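Local structure of porin (Acinetobacter baumannii AB307-0294, 5DL7) at residues Q206-E218 with Q225-N237. The protein probably forms a diffusion channel of the OprD family in the bacterial outer membrane, a beta-barrel porin possibly involved in vanillate trafficking. Numbering follows the deposited sequence.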
ATOM      1  N   GLN A 206      -8.572 -16.581 -12.075  1.00 32.91           N
ATOM      2  CA  GLN A 206      -9.506 -15.587 -12.595  1.00 38.58           C
ATOM      3  C   GLN A 206     -10.690 -16.218 -13.210  1.00 39.72           C
ATOM      4  O   GLN A 206     -10.510 -16.907 -14.229  1.00 45.85           O
ATOM      5  CB  GLN A 206      -8.730 -14.643 -13.576  1.00 42.12           C
ATOM      6  CG  GLN A 206      -9.583 -13.471 -14.145  1.00 46.69           C
ATOM      7  CD  GLN A 206      -9.891 -12.319 -13.194  1.00 50.85           C
ATOM      8  OE1 GLN A 206      -9.003 -11.665 -12.692  1.00 49.39           O
ATOM      9  NE2 GLN A 206     -11.206 -12.072 -12.947  1.00 54.02           N
ATOM     10  N   LEU A 207     -11.887 -16.073 -12.649  1.00 37.17           N
ATOM     11  CA  LEU A 207     -13.200 -16.457 -13.247  1.00 43.40           C
ATOM     12  C   LEU A 207     -13.735 -15.381 -14.165  1.00 43.86           C
ATOM     13  O   LEU A 207     -13.033 -14.333 -14.403  1.00 42.72           O
ATOM     14  CB  LEU A 207     -14.269 -16.785 -12.201  1.00 48.13           C
ATOM     15  CG  LEU A 207     -13.669 -17.715 -11.161  1.00 49.80           C
ATOM     16  CD1 LEU A 207     -14.759 -18.012 -10.118  1.00 53.83           C
ATOM     17  CD2 LEU A 207     -13.279 -18.948 -11.962  1.00 57.48           C
ATOM     18  N   LYS A 208     -14.976 -15.536 -14.629  1.00 43.76           N
ATOM     19  CA  LYS A 208     -15.498 -14.519 -15.523  1.00 47.13           C
ATOM     20  C   LYS A 208     -15.514 -13.123 -14.850  1.00 47.41           C
ATOM     21  O   LYS A 208     -14.974 -12.095 -15.373  1.00 48.72           O
ATOM     22  CB  LYS A 208     -16.935 -14.943 -15.988  1.00 54.83           C
ATOM     23  CG  LYS A 208     -17.378 -14.038 -17.161  1.00 58.32           C
ATOM     24  CD  LYS A 208     -18.688 -14.461 -17.795  1.00 65.23           C
ATOM     25  CE  LYS A 208     -19.768 -14.493 -16.754  1.00 68.81           C
ATOM     26  NZ  LYS A 208     -20.997 -14.931 -17.436  1.00 76.12           N
ATOM     27  N   ASP A 209     -16.190 -13.172 -13.708  1.00 37.94           N
ATOM     28  CA  ASP A 209     -16.466 -11.931 -13.007  1.00 37.32           C
ATOM     29  C   ASP A 209     -15.770 -11.839 -11.644  1.00 37.58           C
ATOM     30  O   ASP A 209     -15.750 -10.751 -11.055  1.00 36.50           O
ATOM     31  CB  ASP A 209     -17.919 -11.844 -12.783  1.00 38.55           C
ATOM     32  CG  ASP A 209     -18.733 -11.570 -14.059  1.00 45.02           C
ATOM     33  OD1 ASP A 209     -18.238 -11.069 -15.117  1.00 44.53           O
ATOM     34  OD2 ASP A 209     -19.917 -11.949 -13.972  1.00 48.29           O
ATOM     35  N   TYR A 210     -15.025 -12.869 -11.197  1.00 33.04           N
ATOM     36  CA  TYR A 210     -14.464 -12.962  -9.906  1.00 29.45           C
ATOM     37  C   TYR A 210     -13.049 -13.476  -9.987  1.00 31.46           C
ATOM     38  O   TYR A 210     -12.688 -14.243 -10.925  1.00 33.80           O
ATOM     39  CB  TYR A 210     -15.212 -13.816  -8.960  1.00 31.93           C
ATOM     40  CG  TYR A 210     -16.496 -13.338  -8.483  1.00 32.27           C
ATOM     41  CD1 TYR A 210     -17.614 -13.359  -9.298  1.00 35.39           C
ATOM     42  CD2 TYR A 210     -16.540 -12.598  -7.341  1.00 33.06           C
ATOM     43  CE1 TYR A 210     -18.822 -12.762  -8.866  1.00 35.68           C
ATOM     44  CE2 TYR A 210     -17.740 -12.110  -6.875  1.00 31.51           C
ATOM     45  CZ  TYR A 210     -18.829 -12.113  -7.650  1.00 34.28           C
ATOM     46  OH  TYR A 210     -20.023 -11.544  -7.263  1.00 34.92           O
ATOM     47  N   ARG A 211     -12.215 -13.075  -9.058  1.00 28.52           N
ATOM     48  CA  ARG A 211     -10.841 -13.569  -8.912  1.00 27.27           C
ATOM     49  C   ARG A 211     -10.828 -14.174  -7.544  1.00 27.31           C
ATOM     50  O   ARG A 211     -11.220 -13.487  -6.551  1.00 27.56           O
ATOM     51  CB  ARG A 211      -9.874 -12.442  -9.063  1.00 31.50           C
ATOM     52  CG  ARG A 211      -8.417 -12.779  -8.734  1.00 32.45           C
ATOM     53  CD  ARG A 211      -7.446 -11.603  -8.980  1.00 36.48           C
ATOM     54  NE  ARG A 211      -7.626 -10.544  -7.967  1.00 36.08           N
ATOM     55  CZ  ARG A 211      -6.687  -9.665  -7.587  1.00 38.80           C
ATOM     56  NH1 ARG A 211      -5.590  -9.576  -8.352  1.00 44.07           N
ATOM     57  NH2 ARG A 211      -6.950  -8.717  -6.678  1.00 41.54           N
ATOM     58  N   LEU A 212     -10.190 -15.316  -7.369  1.00 25.41           N
ATOM     59  CA  LEU A 212     -10.057 -16.027  -6.038  1.00 25.98           C
ATOM     60  C   LEU A 212      -8.555 -16.173  -5.781  1.00 24.44           C
ATOM     61  O   LEU A 212      -7.814 -16.453  -6.709  1.00 25.50           O
ATOM     62  CB  LEU A 212     -10.630 -17.433  -6.129  1.00 28.95           C
ATOM     63  CG  LEU A 212     -12.025 -17.585  -6.599  1.00 39.89           C
ATOM     64  CD1 LEU A 212     -12.471 -19.062  -6.526  1.00 44.43           C
ATOM     65  CD2 LEU A 212     -13.082 -16.705  -6.017  1.00 43.00           C
ATOM     66  N   ARG A 213      -8.023 -15.904  -4.563  1.00 22.91           N
ATOM     67  CA  ARG A 213      -6.650 -15.847  -4.272  1.00 24.02           C
ATOM     68  C   ARG A 213      -6.440 -16.587  -2.918  1.00 20.90           C
ATOM     69  O   ARG A 213      -7.257 -16.512  -1.969  1.00 21.51           O
ATOM     70  CB  ARG A 213      -6.180 -14.446  -4.117  1.00 25.36           C
ATOM     71  CG  ARG A 213      -6.379 -13.615  -5.409  1.00 27.13           C
ATOM     72  CD  ARG A 213      -5.661 -12.316  -5.333  1.00 28.89           C
ATOM     73  NE  ARG A 213      -6.381 -11.479  -4.364  1.00 27.74           N
ATOM     74  CZ  ARG A 213      -5.894 -10.341  -3.787  1.00 28.24           C
ATOM     75  NH1 ARG A 213      -4.674  -9.950  -4.069  1.00 30.60           N
ATOM     76  NH2 ARG A 213      -6.625  -9.512  -2.987  1.00 26.56           N
ATOM     77  N   ALA A 214      -5.256 -17.209  -2.840  1.00 21.60           N
ATOM     78  CA  ALA A 214      -4.840 -17.965  -1.632  1.00 22.20           C
ATOM     79  C   ALA A 214      -3.315 -17.860  -1.611  1.00 20.43           C
ATOM     80  O   ALA A 214      -2.654 -18.196  -2.545  1.00 21.02           O
ATOM     81  CB  ALA A 214      -5.318 -19.380  -1.614  1.00 23.09           C
ATOM     82  N   TYR A 215      -2.791 -17.520  -0.427  1.00 18.98           N
ATOM     83  CA  TYR A 215      -1.341 -17.486  -0.261  1.00 19.14           C
ATOM     84  C   TYR A 215      -0.997 -17.913   1.179  1.00 19.78           C
ATOM     85  O   TYR A 215      -1.764 -17.738   2.138  1.00 20.81           O
ATOM     86  CB  TYR A 215      -0.744 -16.058  -0.433  1.00 19.64           C
ATOM     87  CG  TYR A 215      -0.936 -15.517  -1.828  1.00 20.75           C
ATOM     88  CD1 TYR A 215      -0.083 -15.816  -2.838  1.00 21.56           C
ATOM     89  CD2 TYR A 215      -2.078 -14.725  -2.031  1.00 23.21           C
ATOM     90  CE1 TYR A 215      -0.383 -15.432  -4.173  1.00 23.24           C
ATOM     91  CE2 TYR A 215      -2.354 -14.302  -3.351  1.00 25.60           C
ATOM     92  CZ  TYR A 215      -1.533 -14.672  -4.339  1.00 25.48           C
ATOM     93  OH  TYR A 215      -1.863 -14.205  -5.606  1.00 28.69           O
ATOM     94  N   HIS A 216       0.174 -18.452   1.309  1.00 20.74           N
ATOM     95  CA  HIS A 216       0.842 -18.761   2.578  1.00 19.70           C
ATOM     96  C   HIS A 216       2.190 -17.992   2.660  1.00 21.90           C
ATOM     97  O   HIS A 216       2.862 -17.866   1.678  1.00 20.01           O
ATOM     98  CB  HIS A 216       1.103 -20.299   2.772  1.00 22.43           C
ATOM     99  CG  HIS A 216       2.069 -20.609   3.887  1.00 25.10           C
ATOM    100  ND1 HIS A 216       1.703 -20.552   5.213  1.00 25.93           N
ATOM    101  CD2 HIS A 216       3.396 -20.848   3.871  1.00 27.77           C
ATOM    102  CE1 HIS A 216       2.761 -20.784   5.962  1.00 26.76           C
ATOM    103  NE2 HIS A 216       3.779 -21.049   5.192  1.00 26.88           N
ATOM    104  N   ALA A 217       2.530 -17.546   3.835  1.00 18.86           N
ATOM    105  CA  ALA A 217       3.758 -16.764   4.059  1.00 19.26           C
ATOM    106  C   ALA A 217       4.361 -17.139   5.453  1.00 19.23           C
ATOM    107  O   ALA A 217       3.661 -17.491   6.408  1.00 20.33           O
ATOM    108  CB  ALA A 217       3.542 -15.291   4.079  1.00 20.71           C
ATOM    109  N   GLU A 218       5.682 -17.041   5.486  1.00 20.42           N
ATOM    110  CA  GLU A 218       6.444 -17.185   6.723  1.00 21.49           C
ATOM    111  C   GLU A 218       7.477 -16.071   6.747  1.00 20.29           C
ATOM    112  O   GLU A 218       8.393 -16.053   5.940  1.00 20.06           O
ATOM    113  CB  GLU A 218       7.042 -18.550   6.887  1.00 24.97           C
ATOM    114  CG  GLU A 218       7.814 -18.643   8.198  1.00 28.80           C
ATOM    115  CD  GLU A 218       8.521 -19.988   8.359  1.00 43.32           C
ATOM    116  OE1 GLU A 218       7.844 -20.967   8.343  1.00 40.37           O
ATOM    117  OE2 GLU A 218       9.726 -20.007   8.276  1.00 51.57           O
ATOM    118  N   GLN A 225       1.516 -16.707   8.124  1.00 19.48           N
ATOM    119  CA  GLN A 225       0.293 -16.040   7.743  1.00 18.59           C
ATOM    120  C   GLN A 225      -0.342 -16.720   6.485  1.00 19.57           C
ATOM    121  O   GLN A 225       0.428 -16.986   5.582  1.00 21.53           O
ATOM    122  CB  GLN A 225       0.496 -14.576   7.576  1.00 18.41           C
ATOM    123  CG  GLN A 225      -0.704 -13.763   7.179  1.00 18.07           C
ATOM    124  CD  GLN A 225      -0.314 -12.288   7.124  1.00 18.72           C
ATOM    125  OE1 GLN A 225       0.162 -11.784   6.113  1.00 18.84           O
ATOM    126  NE2 GLN A 225      -0.519 -11.603   8.277  1.00 19.65           N
ATOM    127  N   GLN A 226      -1.630 -17.014   6.590  1.00 17.57           N
ATOM    128  CA  GLN A 226      -2.340 -17.384   5.345  1.00 18.53           C
ATOM    129  C   GLN A 226      -3.367 -16.373   4.938  1.00 18.32           C
ATOM    130  O   GLN A 226      -3.907 -15.570   5.813  1.00 19.45           O
ATOM    131  CB  GLN A 226      -3.074 -18.657   5.615  1.00 21.58           C
ATOM    132  CG  GLN A 226      -2.221 -19.892   5.845  1.00 23.32           C
ATOM    133  CD  GLN A 226      -1.661 -19.952   7.284  1.00 24.32           C
ATOM    134  OE1 GLN A 226      -2.368 -19.678   8.254  1.00 22.28           O
ATOM    135  NE2 GLN A 226      -0.399 -20.198   7.355  1.00 23.35           N
ATOM    136  N   PHE A 227      -3.618 -16.253   3.677  1.00 18.99           N
ATOM    137  CA  PHE A 227      -4.613 -15.327   3.124  1.00 18.50           C
ATOM    138  C   PHE A 227      -5.573 -16.135   2.257  1.00 18.77           C
ATOM    139  O   PHE A 227      -5.102 -16.936   1.417  1.00 19.63           O
ATOM    140  CB  PHE A 227      -3.919 -14.319   2.183  1.00 19.22           C
ATOM    141  CG  PHE A 227      -4.878 -13.415   1.410  1.00 19.77           C
ATOM    142  CD1 PHE A 227      -5.427 -12.329   2.070  1.00 20.45           C
ATOM    143  CD2 PHE A 227      -5.292 -13.792   0.176  1.00 21.41           C
ATOM    144  CE1 PHE A 227      -6.298 -11.517   1.379  1.00 20.76           C
ATOM    145  CE2 PHE A 227      -6.181 -12.946  -0.554  1.00 21.22           C
ATOM    146  CZ  PHE A 227      -6.693 -11.861   0.079  1.00 21.13           C
ATOM    147  N   LEU A 228      -6.842 -15.811   2.356  1.00 18.08           N
ATOM    148  CA  LEU A 228      -7.818 -16.258   1.358  1.00 20.49           C
ATOM    149  C   LEU A 228      -8.631 -15.032   0.974  1.00 21.39           C
ATOM    150  O   LEU A 228      -8.956 -14.225   1.870  1.00 20.68           O
ATOM    151  CB  LEU A 228      -8.834 -17.238   1.970  1.00 22.55           C
ATOM    152  CG  LEU A 228      -8.189 -18.567   2.372  1.00 25.73           C
ATOM    153  CD1 LEU A 228      -9.369 -19.355   3.072  1.00 28.82           C
ATOM    154  CD2 LEU A 228      -7.738 -19.340   1.140  1.00 27.01           C
ATOM    155  N   GLY A 229      -8.985 -14.914  -0.268  1.00 20.31           N
ATOM    156  CA  GLY A 229      -9.769 -13.692  -0.672  1.00 22.29           C
ATOM    157  C   GLY A 229     -10.445 -13.873  -1.993  1.00 22.87           C
ATOM    158  O   GLY A 229     -10.068 -14.746  -2.795  1.00 22.51           O
ATOM    159  N   PHE A 230     -11.418 -12.997  -2.263  1.00 21.81           N
ATOM    160  CA  PHE A 230     -11.970 -12.928  -3.609  1.00 24.70           C
ATOM    161  C   PHE A 230     -12.330 -11.489  -3.874  1.00 24.08           C
ATOM    162  O   PHE A 230     -12.539 -10.700  -2.973  1.00 24.17           O
ATOM    163  CB  PHE A 230     -13.134 -13.842  -3.777  1.00 26.29           C
ATOM    164  CG  PHE A 230     -14.364 -13.509  -2.997  1.00 27.25           C
ATOM    165  CD1 PHE A 230     -15.273 -12.561  -3.473  1.00 30.31           C
ATOM    166  CD2 PHE A 230     -14.634 -14.078  -1.817  1.00 26.07           C
ATOM    167  CE1 PHE A 230     -16.384 -12.216  -2.735  1.00 30.41           C
ATOM    168  CE2 PHE A 230     -15.786 -13.762  -1.066  1.00 27.50           C
ATOM    169  CZ  PHE A 230     -16.696 -12.856  -1.556  1.00 30.47           C
ATOM    170  N   ASN A 231     -12.414 -11.189  -5.152  1.00 24.84           N
ATOM    171  CA  ASN A 231     -12.941  -9.882  -5.593  1.00 24.86           C
ATOM    172  C   ASN A 231     -13.642  -9.976  -6.927  1.00 30.54           C
ATOM    173  O   ASN A 231     -13.296 -10.803  -7.752  1.00 28.55           O
ATOM    174  CB  ASN A 231     -11.818  -8.840  -5.613  1.00 26.05           C
ATOM    175  CG  ASN A 231     -10.746  -9.081  -6.643  1.00 27.62           C
ATOM    176  OD1 ASN A 231      -9.875  -9.938  -6.480  1.00 29.61           O
ATOM    177  ND2 ASN A 231     -10.781  -8.287  -7.765  1.00 32.75           N
ATOM    178  N   GLY A 232     -14.682  -9.180  -7.115  1.00 29.23           N
ATOM    179  CA  GLY A 232     -15.423  -9.315  -8.323  1.00 30.86           C
ATOM    180  C   GLY A 232     -16.183  -8.090  -8.729  1.00 31.42           C
ATOM    181  O   GLY A 232     -16.182  -7.084  -7.981  1.00 29.33           O
ATOM    182  N   LYS A 233     -16.645  -8.174  -9.947  1.00 32.51           N
ATOM    183  CA  LYS A 233     -17.494  -7.133 -10.531  1.00 33.23           C
ATOM    184  C   LYS A 233     -18.478  -7.888 -11.390  1.00 37.59           C
ATOM    185  O   LYS A 233     -18.106  -8.452 -12.451  1.00 35.25           O
ATOM    186  CB  LYS A 233     -16.643  -6.178 -11.345  1.00 36.39           C
ATOM    187  CG  LYS A 233     -17.545  -5.179 -12.101  1.00 43.45           C
ATOM    188  CD  LYS A 233     -16.607  -4.135 -12.772  1.00 48.80           C
ATOM    189  CE  LYS A 233     -17.335  -3.195 -13.718  1.00 58.89           C
ATOM    190  NZ  LYS A 233     -16.298  -2.553 -14.616  1.00 63.29           N
ATOM    191  N   GLN A 234     -19.659  -8.039 -10.871  1.00 34.77           N
ATOM    192  CA  GLN A 234     -20.605  -8.873 -11.472  1.00 38.76           C
ATOM    193  C   GLN A 234     -21.812  -8.001 -11.965  1.00 39.59           C
ATOM    194  O   GLN A 234     -22.486  -7.378 -11.160  1.00 37.18           O
ATOM    195  CB  GLN A 234     -21.176  -9.800 -10.383  1.00 40.06           C
ATOM    196  CG  GLN A 234     -22.225 -10.807 -10.844  1.00 45.08           C
ATOM    197  CD  GLN A 234     -22.757 -11.641  -9.685  1.00 46.12           C
ATOM    198  OE1 GLN A 234     -22.230 -11.780  -8.635  1.00 44.52           O
ATOM    199  NE2 GLN A 234     -23.836 -12.249  -9.959  1.00 51.95           N
ATOM    200  N   PRO A 235     -22.172  -8.137 -13.226  1.00 41.45           N
ATOM    201  CA  PRO A 235     -23.341  -7.338 -13.710  1.00 43.84           C
ATOM    202  C   PRO A 235     -24.584  -7.946 -13.151  1.00 46.05           C
ATOM    203  O   PRO A 235     -24.762  -9.117 -13.380  1.00 54.01           O
ATOM    204  CB  PRO A 235     -23.292  -7.513 -15.207  1.00 48.30           C
ATOM    205  CG  PRO A 235     -22.179  -8.445 -15.538  1.00 48.17           C
ATOM    206  CD  PRO A 235     -21.368  -8.738 -14.328  1.00 43.21           C
ATOM    207  N   LEU A 236     -25.475  -7.193 -12.511  1.00 45.22           N
ATOM    208  CA  LEU A 236     -26.812  -7.644 -12.084  1.00 46.03           C
ATOM    209  C   LEU A 236     -27.873  -7.418 -13.185  1.00 51.76           C
ATOM    210  O   LEU A 236     -28.933  -8.054 -13.151  1.00 57.53           O
ATOM    211  CB  LEU A 236     -27.260  -6.978 -10.806  1.00 42.98           C
ATOM    212  CG  LEU A 236     -26.334  -7.133  -9.596  1.00 45.00           C
ATOM    213  CD1 LEU A 236     -26.771  -6.390  -8.369  1.00 44.34           C
ATOM    214  CD2 LEU A 236     -26.134  -8.628  -9.302  1.00 46.45           C
ATOM    215  N   ASN A 237     -27.643  -6.437 -14.062  1.00 51.03           N
ATOM    216  CA  ASN A 237     -28.401  -6.205 -15.302  1.00 55.12           C
ATOM    217  C   ASN A 237     -27.470  -5.326 -16.171  1.00 55.10           C
ATOM    218  O   ASN A 237     -26.294  -5.132 -15.829  1.00 53.24           O
ATOM    219  CB  ASN A 237     -29.726  -5.513 -15.051  1.00 57.49           C
ATOM    220  CG  ASN A 237     -29.530  -4.163 -14.356  1.00 57.88           C
ATOM    221  OD1 ASN A 237     -28.702  -3.333 -14.758  1.00 56.94           O
ATOM    222  ND2 ASN A 237     -30.285  -3.943 -13.362  1.00 59.17           N
TER
HETATM  223  O   HOH W   1      -9.104 -11.410  -4.287  1.00 27.27           O
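Leu212 and Phe230 meet at the middle of the mainly apolar face of this strand pair, which probably looks out from the barrel wall, Leu212 CD2 resting 3.6 Å from Phe230 CB. On one side of them along the same face, Ala214 CB touches Leu228 CD2; on the other, the Tyr210 ring lies over Gly232, whose CA sits 4.1 Å from the ring centroid in a CH-pi contact. From there the phenol reaches Gln234: Tyr210 OH donates to Gln234 OE1 (2.6 Å), an acceptor lying in the plane of the ring. At the far end of this face His216 and Gln226 run side by side, ring and amide only 6° apart, and Gln226 NE2 gives an in-plane hydrogen bond to His216 ND1 (3.0 Å). His216 NE2 is hydrogen-bonded to Tyr199 OH and Gln226 OE1 to Asn250, so both flat groups are held at two points.

The other face is aromatic, then charged. Tyr215 packs beside Phe227, whose ring stands steeply to the Arg213 guanidinium and meets its face near the rim with one edge atom, CE2, 3.8 Å from the plane. Arg211 NH2 approaches the opposite face. Asn231 CG sits between backbone N and carbonyl carbon (chi1 67°), bringing OD1 to the arginines: Arg211 NE donates to its lone pair (2.8 Å), NH2 adds a weak bond, and a water bridges Arg213 NE to it.

Backbone bonds from Ala217–Gln225 to Asp209–Lys233 join strands 210-219 and 223-235 as an antiparallel beta hairpin, mostly apolar outside between polar ends, aromatics and arginines mixed inside, as in an outer-membrane porin barrel wall.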